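Local coordinates for protein peptidase M42 (Thaumarchaeota archaeon SCGC AB-539-E09, PDB 5DS0) that is an M42-family aminopeptidase that assembles into a twelve-subunit particle and probably removes amino acids from peptide N-termini at a two-cobalt site, at residues Arg58-Ala64 with Val228-Leu234. Numbering follows the deposited sequence.
Sequences RPRILMA and VDPDVAL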
# COMPACT_ATOMS: atom_id res chain seq x y z
N ARG C 58 -25.69 -33.53 50.00
CA ARG C 58 -26.13 -32.91 48.76
C ARG C 58 -27.06 -31.74 49.13
O ARG C 58 -27.80 -31.86 50.10
CB ARG C 58 -26.80 -33.98 47.87
CG ARG C 58 -25.76 -34.95 47.31
CD ARG C 58 -25.88 -35.35 45.84
NE ARG C 58 -24.73 -34.90 45.05
CZ ARG C 58 -23.63 -35.59 44.72
NH1 ARG C 58 -22.69 -35.02 43.98
NH2 ARG C 58 -23.45 -36.84 45.09
N PRO C 59 -27.03 -30.63 48.39
CA PRO C 59 -26.25 -30.43 47.17
C PRO C 59 -24.81 -30.06 47.42
O PRO C 59 -24.49 -29.48 48.46
CB PRO C 59 -26.96 -29.26 46.49
CG PRO C 59 -27.50 -28.46 47.63
CD PRO C 59 -27.81 -29.42 48.75
N ARG C 60 -23.94 -30.39 46.48
CA ARG C 60 -22.54 -29.99 46.54
C ARG C 60 -22.35 -28.67 45.79
O ARG C 60 -22.62 -28.59 44.59
CB ARG C 60 -21.65 -31.06 45.93
CG ARG C 60 -21.70 -32.38 46.65
CD ARG C 60 -20.68 -33.35 46.08
NE ARG C 60 -20.77 -34.66 46.73
CZ ARG C 60 -19.96 -35.69 46.48
NH1 ARG C 60 -18.98 -35.59 45.58
NH2 ARG C 60 -20.13 -36.83 47.13
N ILE C 61 -21.91 -27.65 46.52
CA ILE C 61 -21.60 -26.34 45.95
C ILE C 61 -20.10 -26.26 45.69
O ILE C 61 -19.30 -26.41 46.61
CB ILE C 61 -21.90 -25.16 46.90
CG1 ILE C 61 -23.21 -25.33 47.67
CG2 ILE C 61 -21.94 -23.86 46.13
CD1 ILE C 61 -24.43 -25.49 46.81
N LEU C 62 -19.72 -26.01 44.45
CA LEU C 62 -18.32 -25.80 44.12
C LEU C 62 -18.06 -24.32 43.92
O LEU C 62 -18.67 -23.70 43.04
CB LEU C 62 -17.95 -26.58 42.85
CG LEU C 62 -16.55 -26.35 42.29
CD1 LEU C 62 -15.48 -26.53 43.34
CD2 LEU C 62 -16.29 -27.30 41.13
N MSE C 63 -17.17 -23.76 44.73
CA MSE C 63 -16.64 -22.43 44.49
C MSE C 63 -15.24 -22.56 44.02
O MSE C 63 -14.45 -23.28 44.62
CB MSE C 63 -16.59 -21.61 45.75
CG MSE C 63 -17.96 -21.23 46.26
SE MSE C 63 -17.71 -19.74 47.53
CE MSE C 63 -17.01 -20.75 49.07
N ALA C 64 -14.88 -21.86 42.95
CA ALA C 64 -13.55 -22.01 42.38
C ALA C 64 -12.93 -20.67 42.06
O ALA C 64 -13.60 -19.80 41.50
CB ALA C 64 -13.62 -22.86 41.13
N VAL C 228 -15.06 -33.56 42.38
CA VAL C 228 -16.11 -33.06 43.28
C VAL C 228 -17.53 -33.52 42.92
O VAL C 228 -18.31 -33.78 43.83
CB VAL C 228 -16.08 -31.53 43.33
CG1 VAL C 228 -17.24 -30.99 44.15
CG2 VAL C 228 -14.76 -31.06 43.91
N ASP C 229 -17.85 -33.64 41.63
CA ASP C 229 -19.22 -33.97 41.18
C ASP C 229 -20.22 -32.95 41.73
O ASP C 229 -21.12 -33.29 42.49
CB ASP C 229 -19.61 -35.42 41.57
CG ASP C 229 -20.94 -35.89 40.93
OD1 ASP C 229 -21.43 -35.26 39.97
OD2 ASP C 229 -21.49 -36.92 41.41
N PRO C 230 -20.05 -31.68 41.36
CA PRO C 230 -20.87 -30.62 41.95
C PRO C 230 -22.28 -30.56 41.38
O PRO C 230 -22.50 -30.89 40.21
CB PRO C 230 -20.10 -29.36 41.57
CG PRO C 230 -19.48 -29.69 40.25
CD PRO C 230 -19.12 -31.15 40.34
N ASP C 231 -23.22 -30.10 42.21
CA ASP C 231 -24.61 -29.89 41.80
C ASP C 231 -24.88 -28.44 41.36
O ASP C 231 -25.83 -28.17 40.62
CB ASP C 231 -25.55 -30.29 42.93
CG ASP C 231 -25.46 -31.77 43.26
OD1 ASP C 231 -25.85 -32.58 42.40
OD2 ASP C 231 -24.97 -32.12 44.36
N VAL C 232 -24.06 -27.51 41.85
CA VAL C 232 -24.12 -26.12 41.43
C VAL C 232 -22.73 -25.51 41.63
O VAL C 232 -22.01 -25.89 42.56
CB VAL C 232 -25.18 -25.34 42.23
CG1 VAL C 232 -24.97 -25.50 43.71
CG2 VAL C 232 -25.19 -23.86 41.87
N ALA C 233 -22.37 -24.54 40.79
CA ALA C 233 -21.04 -23.94 40.87
C ALA C 233 -21.05 -22.42 40.88
O ALA C 233 -21.74 -21.80 40.07
CB ALA C 233 -20.19 -24.45 39.73
N LEU C 234 -20.25 -21.84 41.76
CA LEU C 234 -20.03 -20.40 41.79
C LEU C 234 -18.56 -20.16 41.48
O LEU C 234 -17.71 -20.43 42.30
CB LEU C 234 -20.33 -19.82 43.16
CG LEU C 234 -21.70 -20.11 43.75
CD1 LEU C 234 -21.79 -19.48 45.13
CD2 LEU C 234 -22.81 -19.60 42.84
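The R58 side chain and the backbone N of R60 converge on D231, anchoring the start of a parallel strand pair, 60-66 with 232-240, in the central mixed sheet of the M42 catalytic domain. D231 OD2 accepts twice: R58 NE approaches its syn lone pair at 2.9 Å, nearly straight (171°), and the backbone N of R60 takes the anti lone pair. With OD2 lying in the guanidinium plane of R58, yet that plane 86° from the carboxylate, the salt bridge is single-pronged. The bent R58 chain also brings NH1 to 3.4 Å from D229 OD2, a second salt bridge. Losing this guanidinium to an alanine here would probably leave the D229 and D231 carboxylates without their shared cation and D231 held less firmly against the chain at R60. The extended R60 side chain instead reaches the end of helix 219-228, where NH1 bonds V228 O at 2.6 Å, its donor above the carbonyl plane.

R60 O accepts from D231 N and V232 N, and parallel pairing follows through L62 N to V232 O (3.0 Å), L234 N to L62 O and A64 N to L234 O. The short strand axes are inclined by 24°. I61, M63, V232 and L234 share one face; L62 and A233 lie on the other, where both touch I305 of helix 302-305. There L62 CB packs 3.7 Å from P230 CB.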